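Local coordinates for protein glutathione S-transferase omega-like 2 (Saccharomyces cerevisiae, PDB 5LKB) that uses glutathione as a one-cysteine thiol transferase and dehydroascorbate reductase, reacts with glutathionyl-(hydro)quinones, and forms a homodimer of the glutathione transferase superfamily, at residues Asn241-Glu244 and His245-Lys248; Glu250-Leu253 and Ser254-Ser258; Thr310-Arg313 and Ala314-Phe318; Pro317-His320 and Leu321-Arg324. All coordinates share one frame; numbering follows the deposited sequence.

Contact 1: residues Asn241-Glu244 and His245-Lys248; sequences NVFE and HLDK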
loop_
_atom_site.group_PDB
_atom_site.type_symbol
_atom_site.label_atom_id
_atom_site.label_comp_id
_atom_site.label_asym_id
_atom_site.label_seq_id
_atom_site.Cartn_x
_atom_site.Cartn_y
_atom_site.Cartn_z
ATOM N N ASN A 241 -11.672 7.817 10.013
ATOM C CA ASN A 241 -12.889 8.484 9.521
ATOM C C ASN A 241 -13.224 8.044 8.105
ATOM O O ASN A 241 -14.400 7.812 7.798
ATOM C CB ASN A 241 -12.731 9.988 9.669
ATOM C CG ASN A 241 -14.029 10.717 9.367
ATOM O OD1 ASN A 241 -15.056 10.497 10.053
ATOM N ND2 ASN A 241 -14.021 11.466 8.316
ATOM N N VAL A 242 -12.213 7.907 7.223
ATOM C CA VAL A 242 -12.467 7.427 5.872
ATOM C C VAL A 242 -13.148 6.081 5.924
ATOM O O VAL A 242 -14.152 5.830 5.263
ATOM C CB VAL A 242 -11.144 7.371 5.087
ATOM C CG1 VAL A 242 -11.313 6.532 3.823
ATOM C CG2 VAL A 242 -10.596 8.755 4.721
ATOM N N PHE A 243 -12.530 5.109 6.633
ATOM C CA PHE A 243 -13.081 3.764 6.613
ATOM C C PHE A 243 -14.435 3.687 7.313
ATOM O O PHE A 243 -15.294 2.925 6.880
ATOM C CB PHE A 243 -12.049 2.732 7.159
ATOM C CG PHE A 243 -10.977 2.420 6.127
ATOM C CD1 PHE A 243 -11.239 1.511 5.137
ATOM C CD2 PHE A 243 -9.795 3.138 6.097
ATOM C CE1 PHE A 243 -10.313 1.268 4.103
ATOM C CE2 PHE A 243 -8.849 2.900 5.076
ATOM C CZ PHE A 243 -9.134 1.997 4.100
ATOM N N GLU A 244 -14.659 4.507 8.340
ATOM C CA GLU A 244 -15.962 4.519 9.005
ATOM C C GLU A 244 -17.054 4.933 8.022
ATOM O O GLU A 244 -18.149 4.349 8.009
ATOM C CB GLU A 244 -15.923 5.466 10.191
ATOM C CG GLU A 244 -17.245 5.724 10.883
ATOM C CD GLU A 244 -17.105 6.796 11.953
ATOM O OE1 GLU A 244 -15.972 7.048 12.408
ATOM O OE2 GLU A 244 -18.126 7.422 12.304
ATOM N N HIS A 245 -16.721 5.858 7.136
ATOM C CA HIS A 245 -17.686 6.330 6.162
ATOM C C HIS A 245 -17.784 5.454 4.941
ATOM O O HIS A 245 -18.866 5.371 4.330
ATOM C CB HIS A 245 -17.473 7.799 5.869
ATOM C CG HIS A 245 -17.878 8.633 7.027
ATOM N ND1 HIS A 245 -17.023 8.874 8.083
ATOM C CD2 HIS A 245 -19.067 9.232 7.330
ATOM C CE1 HIS A 245 -17.658 9.624 8.975
ATOM N NE2 HIS A 245 -18.891 9.870 8.534
ATOM N N LEU A 246 -16.712 4.776 4.550
ATOM C CA LEU A 246 -16.892 3.745 3.536
ATOM C C LEU A 246 -17.816 2.640 4.040
ATOM O O LEU A 246 -18.603 2.075 3.277
ATOM C CB LEU A 246 -15.541 3.148 3.112
ATOM C CG LEU A 246 -14.550 4.005 2.319
ATOM C CD1 LEU A 246 -13.194 3.318 2.194
ATOM C CD2 LEU A 246 -15.098 4.350 0.966
ATOM N N ASP A 247 -17.712 2.298 5.326
ATOM C CA ASP A 247 -18.641 1.349 5.916
ATOM C C ASP A 247 -20.082 1.825 5.761
ATOM O O ASP A 247 -20.954 1.015 5.448
ATOM C CB ASP A 247 -18.317 1.133 7.387
ATOM C CG ASP A 247 -17.004 0.394 7.588
ATOM O OD1 ASP A 247 -16.514 -0.249 6.631
ATOM O OD2 ASP A 247 -16.555 0.419 8.751
ATOM N N LYS A 248 -20.307 3.130 5.918
ATOM C CA LYS A 248 -21.657 3.706 5.752
ATOM C C LYS A 248 -22.160 3.543 4.320
ATOM O O LYS A 248 -23.311 3.115 4.102
ATOM C CB LYS A 248 -21.682 5.169 6.195
ATOM C CG LYS A 248 -21.514 5.301 7.694
ATOM C CD LYS A 248 -21.651 6.725 8.191
ATOM C CE LYS A 248 -21.131 6.859 9.615
ATOM N NZ LYS A 248 -21.484 8.266 10.091
#

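Contact 2: residues Glu250-Leu253 and Ser254-Ser258; sequences EKIL and SDKYS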
loop_
_atom_site.group_PDB
_atom_site.type_symbol
_atom_site.label_atom_id
_atom_site.label_comp_id
_atom_site.label_asym_id
_atom_site.label_seq_id
_atom_site.Cartn_x
_atom_site.Cartn_y
_atom_site.Cartn_z
ATOM N N GLU A 250 -21.057 1.317 2.064
ATOM C CA GLU A 250 -21.219 -0.106 1.838
ATOM C C GLU A 250 -22.567 -0.635 2.364
ATOM O O GLU A 250 -23.189 -1.482 1.710
ATOM C CB GLU A 250 -20.038 -0.853 2.492
ATOM C CG GLU A 250 -20.049 -2.346 2.353
ATOM C CD GLU A 250 -19.686 -2.860 0.951
ATOM O OE1 GLU A 250 -19.274 -2.052 0.060
ATOM O OE2 GLU A 250 -19.883 -4.076 0.706
ATOM N N LYS A 251 -22.969 -0.179 3.563
ATOM C CA LYS A 251 -24.270 -0.531 4.157
ATOM C C LYS A 251 -25.431 -0.062 3.278
ATOM O O LYS A 251 -26.342 -0.846 2.963
ATOM C CB LYS A 251 -24.358 0.057 5.575
ATOM C CG LYS A 251 -25.716 -0.129 6.258
ATOM C CD LYS A 251 -26.087 -1.572 6.433
ATOM C CE LYS A 251 -27.394 -1.716 7.293
ATOM N NZ LYS A 251 -28.115 -2.998 6.965
ATOM N N ILE A 252 -25.354 1.167 2.794
ATOM C CA ILE A 252 -26.391 1.699 1.920
ATOM C C ILE A 252 -26.532 0.826 0.692
ATOM O O ILE A 252 -27.639 0.441 0.289
ATOM C CB ILE A 252 -26.063 3.142 1.528
ATOM C CG1 ILE A 252 -26.342 4.097 2.692
ATOM C CG2 ILE A 252 -26.886 3.603 0.279
ATOM C CD1 ILE A 252 -25.819 5.493 2.463
ATOM N N LEU A 253 -25.395 0.524 0.043
ATOM C CA LEU A 253 -25.426 -0.282 -1.163
ATOM C C LEU A 253 -25.817 -1.734 -0.905
ATOM O O LEU A 253 -26.492 -2.342 -1.736
ATOM C CB LEU A 253 -24.072 -0.197 -1.877
ATOM C CG LEU A 253 -23.725 1.150 -2.428
ATOM C CD1 LEU A 253 -22.358 1.182 -3.029
ATOM C CD2 LEU A 253 -24.756 1.580 -3.503
ATOM N N SER A 254 -25.391 -2.322 0.231
ATOM C CA SER A 254 -25.799 -3.678 0.573
ATOM C C SER A 254 -27.314 -3.764 0.771
ATOM O O SER A 254 -27.967 -4.667 0.246
ATOM C CB SER A 254 -25.060 -4.115 1.836
ATOM O OG SER A 254 -25.444 -5.426 2.313
ATOM N N ASP A 255 -27.877 -2.822 1.514
ATOM C CA ASP A 255 -29.327 -2.784 1.696
ATOM C C ASP A 255 -30.033 -2.633 0.349
ATOM O O ASP A 255 -31.019 -3.331 0.069
ATOM C CB ASP A 255 -29.687 -1.648 2.647
ATOM C CG ASP A 255 -29.368 -1.961 4.099
ATOM O OD1 ASP A 255 -29.090 -3.156 4.409
ATOM O OD2 ASP A 255 -29.402 -1.012 4.923
ATOM N N LYS A 256 -29.527 -1.756 -0.516
ATOM C CA LYS A 256 -30.138 -1.572 -1.833
ATOM C C LYS A 256 -30.050 -2.833 -2.686
ATOM O O LYS A 256 -31.016 -3.219 -3.362
ATOM C CB LYS A 256 -29.530 -0.365 -2.535
ATOM C CG LYS A 256 -30.307 0.917 -2.319
ATOM C CD LYS A 256 -29.359 2.056 -2.164
ATOM C CE LYS A 256 -30.023 3.401 -2.231
ATOM N NZ LYS A 256 -30.338 3.707 -3.652
ATOM N N TYR A 257 -28.902 -3.500 -2.683
ATOM C CA TYR A 257 -28.785 -4.763 -3.392
ATOM C C TYR A 257 -29.781 -5.802 -2.870
ATOM O O TYR A 257 -30.369 -6.572 -3.656
ATOM C CB TYR A 257 -27.352 -5.316 -3.272
ATOM C CG TYR A 257 -27.147 -6.530 -4.132
ATOM C CD1 TYR A 257 -26.800 -6.421 -5.473
ATOM C CD2 TYR A 257 -27.327 -7.806 -3.602
ATOM C CE1 TYR A 257 -26.636 -7.547 -6.264
ATOM C CE2 TYR A 257 -27.164 -8.912 -4.383
ATOM C CZ TYR A 257 -26.834 -8.771 -5.722
ATOM O OH TYR A 257 -26.656 -9.882 -6.512
ATOM N N SER A 258 -29.933 -5.886 -1.549
ATOM C CA SER A 258 -30.863 -6.857 -0.986
ATOM C C SER A 258 -32.271 -6.593 -1.500
ATOM O O SER A 258 -32.993 -7.527 -1.858
ATOM C CB SER A 258 -30.848 -6.756 0.531
ATOM O OG SER A 258 -31.793 -7.632 1.108
#

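Contact 3: residues Thr310-Arg313 and Ala314-Phe318; sequences TSIR and AGYPF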
loop_
_atom_site.group_PDB
_atom_site.type_symbol
_atom_site.label_atom_id
_atom_site.label_comp_id
_atom_site.label_asym_id
_atom_site.label_seq_id
_atom_site.Cartn_x
_atom_site.Cartn_y
_atom_site.Cartn_z
ATOM N N THR A 310 -8.001 -1.825 4.363
ATOM C CA THR A 310 -8.313 -2.778 3.326
ATOM C C THR A 310 -8.420 -1.992 2.033
ATOM O O THR A 310 -8.245 -0.761 2.021
ATOM C CB THR A 310 -9.586 -3.550 3.646
ATOM O OG1 THR A 310 -9.757 -4.625 2.715
ATOM C CG2 THR A 310 -10.746 -2.639 3.684
ATOM N N SER A 311 -8.679 -2.713 0.946
ATOM C CA SER A 311 -8.914 -2.103 -0.362
ATOM C C SER A 311 -10.383 -2.237 -0.702
ATOM O O SER A 311 -11.151 -2.952 -0.048
ATOM C CB SER A 311 -8.070 -2.812 -1.425
ATOM O OG SER A 311 -8.413 -4.120 -1.572
ATOM N N ILE A 312 -10.814 -1.468 -1.702
ATOM C CA ILE A 312 -12.175 -1.657 -2.221
ATOM C C ILE A 312 -12.375 -3.082 -2.710
ATOM O O ILE A 312 -13.338 -3.764 -2.325
ATOM C CB ILE A 312 -12.477 -0.672 -3.354
ATOM C CG1 ILE A 312 -12.383 0.795 -2.854
ATOM C CG2 ILE A 312 -13.862 -0.935 -3.971
ATOM C CD1 ILE A 312 -13.282 1.167 -1.712
ATOM N N ARG A 313 -11.454 -3.583 -3.525
ATOM C CA ARG A 313 -11.683 -4.861 -4.172
ATOM C C ARG A 313 -11.697 -5.996 -3.130
ATOM O O ARG A 313 -12.448 -6.976 -3.278
ATOM C CB ARG A 313 -10.602 -5.109 -5.230
ATOM C CG ARG A 313 -9.170 -5.251 -4.704
ATOM C CD ARG A 313 -8.134 -5.223 -5.812
ATOM N NE ARG A 313 -8.162 -3.958 -6.533
ATOM C CZ ARG A 313 -7.564 -3.725 -7.677
ATOM N NH1 ARG A 313 -6.772 -4.652 -8.252
ATOM N NH2 ARG A 313 -7.756 -2.574 -8.295
ATOM N N ALA A 314 -10.892 -5.881 -2.078
ATOM C CA ALA A 314 -10.864 -6.942 -1.081
ATOM C C ALA A 314 -11.864 -6.750 0.028
ATOM O O ALA A 314 -12.325 -7.745 0.589
ATOM C CB ALA A 314 -9.487 -7.002 -0.429
ATOM N N GLY A 315 -12.201 -5.496 0.377
ATOM C CA GLY A 315 -12.908 -5.243 1.610
ATOM C C GLY A 315 -14.330 -4.718 1.512
ATOM O O GLY A 315 -15.048 -4.652 2.510
ATOM N N TYR A 316 -14.723 -4.273 0.333
ATOM C CA TYR A 316 -15.986 -3.565 0.151
ATOM C C TYR A 316 -16.742 -4.132 -1.046
ATOM O O TYR A 316 -16.796 -3.518 -2.109
ATOM C CB TYR A 316 -15.768 -2.059 0.002
ATOM C CG TYR A 316 -15.382 -1.452 1.300
ATOM C CD1 TYR A 316 -16.328 -1.181 2.280
ATOM C CD2 TYR A 316 -14.046 -1.179 1.594
ATOM C CE1 TYR A 316 -15.995 -0.656 3.485
ATOM C CE2 TYR A 316 -13.687 -0.684 2.835
ATOM C CZ TYR A 316 -14.673 -0.401 3.786
ATOM O OH TYR A 316 -14.317 0.105 4.997
ATOM N N PRO A 317 -17.371 -5.296 -0.898
ATOM C CA PRO A 317 -17.961 -5.954 -2.078
ATOM C C PRO A 317 -19.062 -5.156 -2.782
ATOM O O PRO A 317 -19.129 -5.183 -4.016
ATOM C CB PRO A 317 -18.502 -7.289 -1.530
ATOM C CG PRO A 317 -18.197 -7.305 -0.114
ATOM C CD PRO A 317 -17.486 -6.087 0.332
ATOM N N PHE A 318 -19.910 -4.442 -2.038
ATOM C CA PHE A 318 -20.968 -3.705 -2.709
ATOM C C PHE A 318 -20.447 -2.442 -3.384
ATOM O O PHE A 318 -20.841 -2.137 -4.520
ATOM C CB PHE A 318 -22.172 -3.499 -1.766
ATOM C CG PHE A 318 -22.862 -4.794 -1.491
ATOM C CD1 PHE A 318 -23.667 -5.369 -2.471
ATOM C CD2 PHE A 318 -22.640 -5.490 -0.311
ATOM C CE1 PHE A 318 -24.255 -6.577 -2.272
ATOM C CE2 PHE A 318 -23.242 -6.720 -0.113
ATOM C CZ PHE A 318 -24.057 -7.256 -1.100
#

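Contact 4: residues Pro317-His320 and Leu321-Arg324; sequences PFIH and LWVR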
loop_
_atom_site.group_PDB
_atom_site.type_symbol
_atom_site.label_atom_id
_atom_site.label_comp_id
_atom_site.label_asym_id
_atom_site.label_seq_id
_atom_site.Cartn_x
_atom_site.Cartn_y
_atom_site.Cartn_z
ATOM N N PRO A 317 -17.371 -5.296 -0.898
ATOM C CA PRO A 317 -17.961 -5.954 -2.078
ATOM C C PRO A 317 -19.062 -5.156 -2.782
ATOM O O PRO A 317 -19.129 -5.183 -4.016
ATOM C CB PRO A 317 -18.502 -7.289 -1.530
ATOM C CG PRO A 317 -18.197 -7.305 -0.114
ATOM C CD PRO A 317 -17.486 -6.087 0.332
ATOM N N PHE A 318 -19.910 -4.442 -2.038
ATOM C CA PHE A 318 -20.968 -3.705 -2.709
ATOM C C PHE A 318 -20.447 -2.442 -3.384
ATOM O O PHE A 318 -20.841 -2.137 -4.520
ATOM C CB PHE A 318 -22.172 -3.499 -1.766
ATOM C CG PHE A 318 -22.862 -4.794 -1.491
ATOM C CD1 PHE A 318 -23.667 -5.369 -2.471
ATOM C CD2 PHE A 318 -22.640 -5.490 -0.311
ATOM C CE1 PHE A 318 -24.255 -6.577 -2.272
ATOM C CE2 PHE A 318 -23.242 -6.720 -0.113
ATOM C CZ PHE A 318 -24.057 -7.256 -1.100
ATOM N N ILE A 319 -19.575 -1.672 -2.717
ATOM C CA ILE A 319 -18.908 -0.577 -3.429
ATOM C C ILE A 319 -18.161 -1.109 -4.655
ATOM O O ILE A 319 -18.163 -0.474 -5.722
ATOM C CB ILE A 319 -17.978 0.207 -2.491
ATOM C CG1 ILE A 319 -18.727 0.876 -1.323
ATOM C CG2 ILE A 319 -17.191 1.229 -3.273
ATOM C CD1 ILE A 319 -17.835 1.523 -0.263
ATOM N N HIS A 320 -17.481 -2.254 -4.515
ATOM C CA HIS A 320 -16.721 -2.789 -5.623
ATOM C C HIS A 320 -17.630 -3.152 -6.818
ATOM O O HIS A 320 -17.257 -2.947 -7.979
ATOM C CB HIS A 320 -15.906 -4.003 -5.135
ATOM C CG HIS A 320 -14.900 -4.517 -6.132
ATOM N ND1 HIS A 320 -14.625 -5.851 -6.252
ATOM C CD2 HIS A 320 -14.087 -3.888 -7.017
ATOM C CE1 HIS A 320 -13.684 -6.033 -7.148
ATOM N NE2 HIS A 320 -13.342 -4.865 -7.648
ATOM N N LEU A 321 -18.802 -3.734 -6.550
ATOM C CA LEU A 321 -19.737 -4.033 -7.626
ATOM C C LEU A 321 -20.262 -2.756 -8.276
ATOM O O LEU A 321 -20.243 -2.624 -9.513
ATOM C CB LEU A 321 -20.863 -4.851 -7.037
ATOM C CG LEU A 321 -21.991 -5.176 -8.017
ATOM C CD1 LEU A 321 -21.532 -6.047 -9.095
ATOM C CD2 LEU A 321 -23.120 -5.838 -7.202
ATOM N N TRP A 322 -20.604 -1.763 -7.441
ATOM C CA TRP A 322 -21.117 -0.497 -7.923
ATOM C C TRP A 322 -20.097 0.238 -8.803
ATOM O O TRP A 322 -20.452 0.790 -9.851
ATOM C CB TRP A 322 -21.556 0.304 -6.695
ATOM C CG TRP A 322 -21.796 1.768 -6.920
ATOM C CD1 TRP A 322 -22.982 2.373 -7.277
ATOM C CD2 TRP A 322 -20.845 2.823 -6.798
ATOM N NE1 TRP A 322 -22.790 3.707 -7.383
ATOM C CE2 TRP A 322 -21.493 4.022 -7.092
ATOM C CE3 TRP A 322 -19.477 2.860 -6.477
ATOM C CZ2 TRP A 322 -20.840 5.254 -7.063
ATOM C CZ3 TRP A 322 -18.833 4.044 -6.433
ATOM C CH2 TRP A 322 -19.495 5.240 -6.743
ATOM N N VAL A 323 -18.811 0.272 -8.406
ATOM C CA VAL A 323 -17.864 1.078 -9.154
ATOM C C VAL A 323 -17.493 0.370 -10.453
ATOM O O VAL A 323 -17.236 1.027 -11.467
ATOM C CB VAL A 323 -16.635 1.440 -8.275
ATOM C CG1 VAL A 323 -15.648 0.255 -8.133
ATOM C CG2 VAL A 323 -15.859 2.568 -8.878
ATOM N N ARG A 324 -17.433 -0.968 -10.424
ATOM C CA ARG A 324 -17.173 -1.719 -11.640
ATOM C C ARG A 324 -18.330 -1.585 -12.618
ATOM O O ARG A 324 -18.087 -1.462 -13.825
ATOM C CB ARG A 324 -16.914 -3.202 -11.334
ATOM C CG ARG A 324 -15.530 -3.384 -10.747
ATOM C CD ARG A 324 -15.293 -4.852 -10.444
ATOM N NE ARG A 324 -16.197 -5.369 -9.426
ATOM C CZ ARG A 324 -16.398 -6.670 -9.221
ATOM N NH1 ARG A 324 -15.789 -7.552 -9.978
ATOM N NH2 ARG A 324 -17.237 -7.069 -8.268
#

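Contact 1: residues Asn241-Glu244 and His245-Lys248
Asn241, Val242, Phe243 and Glu244 each offer a backbone O to the N four residues on, in His245 to Lys248. This is one unbroken run of alpha-helix. The Leu246 N to Val242 O bond is 2.9 Å. The Lys248 N to Glu244 O bond is longer, at 3.2 Å. The Asn241 carbonyl carries a second load. His245 ND1 donates to Asn241 O at 2.8 Å, with an N-H...O angle of 164°, and the oxygen lies in the plane of the imidazole. His245 N also donates to Asn241 O, from the opposite face of the carbonyl. The ND1 bond implies a proton on ND1 and probably holds the ring's rotation. His245 CG is anti to its carbonyl carbon (chi1 -71°), which folds the ring back along the helix to the preceding turn. Asn241 OD1 comes to 2.9 Å from His245 CE1, with amide and ring planes steeply inclined. Glu244 extends beside His245, its carboxylate plane 19° from that of the ring. Lys248 runs alongside Glu244, but Lys248 NZ stays 4.1 Å from Glu244 OE2, beyond a salt bridge. On the buried side, Leu246 CD1 touches Phe243 CD1 and Val242 CG1. Helix 232-264 belongs to the all-helical C-terminal domain of the glutathione transferase fold. His245 meets helix 205-220 at Ser218 and Ile219, while Val242 and Leu246 press on Phe297 of helix 285-304.

Contact 2: residues Glu250-Leu253 and Ser254-Ser258
Lys251 and Asp255 lie one turn apart and meet in a salt bridge, ammonium against carboxylate. The lysine chain starts away from the following turn, then bends at CG (chi2 61°), which swings its end back over Asp255. Lys251 NZ donates to Asp255 OD1 at 2.7 Å, on the syn side of that oxygen. A weak bond of 3.1 Å joins Lys251 NZ to Asp255 OD2, so the ammonium leans to OD1 and holds OD2 only weakly. Lys251 CE also rests 3.2 Å from Asp255 OD2. An asparagine in place of Asp255 would probably leave the Lys251 ammonium without its opposite charge and freer to swing into solvent. This is an i to i+4 ion pair on the surface of helix 232-264, in the helical C-terminal domain of the transferase. The backbone beneath it is regular: Asp255 N donates almost straight to Lys251 O, with an N-H...O angle of 174°. Ile252 and Lys256 make the next pair, side by side and pointing the same way. Ile252 CG2 touches Lys256 CD at 3.8 Å, so the aliphatic part of the lysine packs on the isoleucine, while its NZ bonds to Phe277 O. Leu253 packs on Phe318 and Trp322 of helix 317-329. Glu250 also turns to that helix, where its two carboxylate oxygens accept from Phe318 N and Ile319 N.

Contact 3: residues Thr310-Arg313 and Ala314-Phe318
Tyr316, just after the short helix 312-315, packs back on Ile312 at the start of that helix and on Thr310 before it. The helix opens with an N-cap: Ser311 OG accepts from Ala314 N at 3.1 Å. Tyr316 is also the N-cap residue of helix 317-329, so it joins two helices of the C-terminal domain. Its CB sits 3.8 Å from Ile312 O, the same oxygen that takes the bond from Tyr316 N. CG is anti to the carbonyl carbon (chi1 -72°), which turns the ring toward the start of the short helix. Along one side of the ring, CD2 meets Ile312 CD1 at 4.1 Å, the two side chains crossing at about a right angle. Ser311 O comes to the ring edge near CD2. One atom further out, CE2 touches Thr310 CG2 at 3.6 Å. At the tip, OH bonds to Asp247 OD1 of helix 232-264. Arg313 points elsewhere, to a salt bridge with Asp298 and a bond to Pro365 O. At Gly315 a beta-carbon would clash with Thr310 OG1 and with Ser311 O. Thr310 OG1 is 3.4 Å from Gly315 CA.

Contact 4: residues Pro317-His320 and Leu321-Arg324
His320 O is held by two donors of Arg324, one from its backbone and one from its side chain. Arg324 N gives the ordinary alpha-helical bond at 3.2 Å, one turn along helix 317-329 of the C-terminal domain. Arg324 NE adds a bond of 3.0 Å to His320 O from the other face of the carbonyl, well above its plane, with the oxygen lying in the guanidinium plane. The same arginine stacks on the imidazole: its guanidinium lies flat over one face of His320, centres 3.7 Å apart and planes at 8°. His320 CG is anti to the backbone N (chi1 -170°), which carries the ring forward along the helix to Arg324. The arginine bends at CD (chi3 -64°), which lays Arg324 NE over the ring centre and CZ over His320 CE1. An alanine in place of Arg324 is likely to leave His320 O with its backbone donor alone and the imidazole face without its stacked partner, freer to turn. Arg324 NH1 reaches on to Pro369 O in the C-terminal tail. Ile312 and Arg313 of the short helix 312-315 also touch His320. Elsewhere on the helix, Trp322 sets its edge toward Ile319 O, and its NE1 bonds to Asp287 of helix 285-304. Arg324 CD makes a CH-pi contact with the His320 ring, 3.8 Å from its centroid.

Contacts 1 and 2 follow one another on helix 232-264, their centres about 14 Å apart. Contacts 3 and 4 share Pro317 and Phe318, and their centres are about 8 Å apart. Two acidic side chains tie the pairs together. Asp247 OD1 of contact 1 is 2.8 Å from Tyr316 OH of contact 3. Glu250 of contact 2 takes bonds from the first turn of helix 317-329, with OE2 2.8 Å from Phe318 N and OE1 2.8 Å from Ile319 N. Tyr257 meets the Phe318 ring further along. Contact 1 is nearest the glutathione site: the Val242 side chain is about 12 Å from that of Arg15. The other three lie away from it.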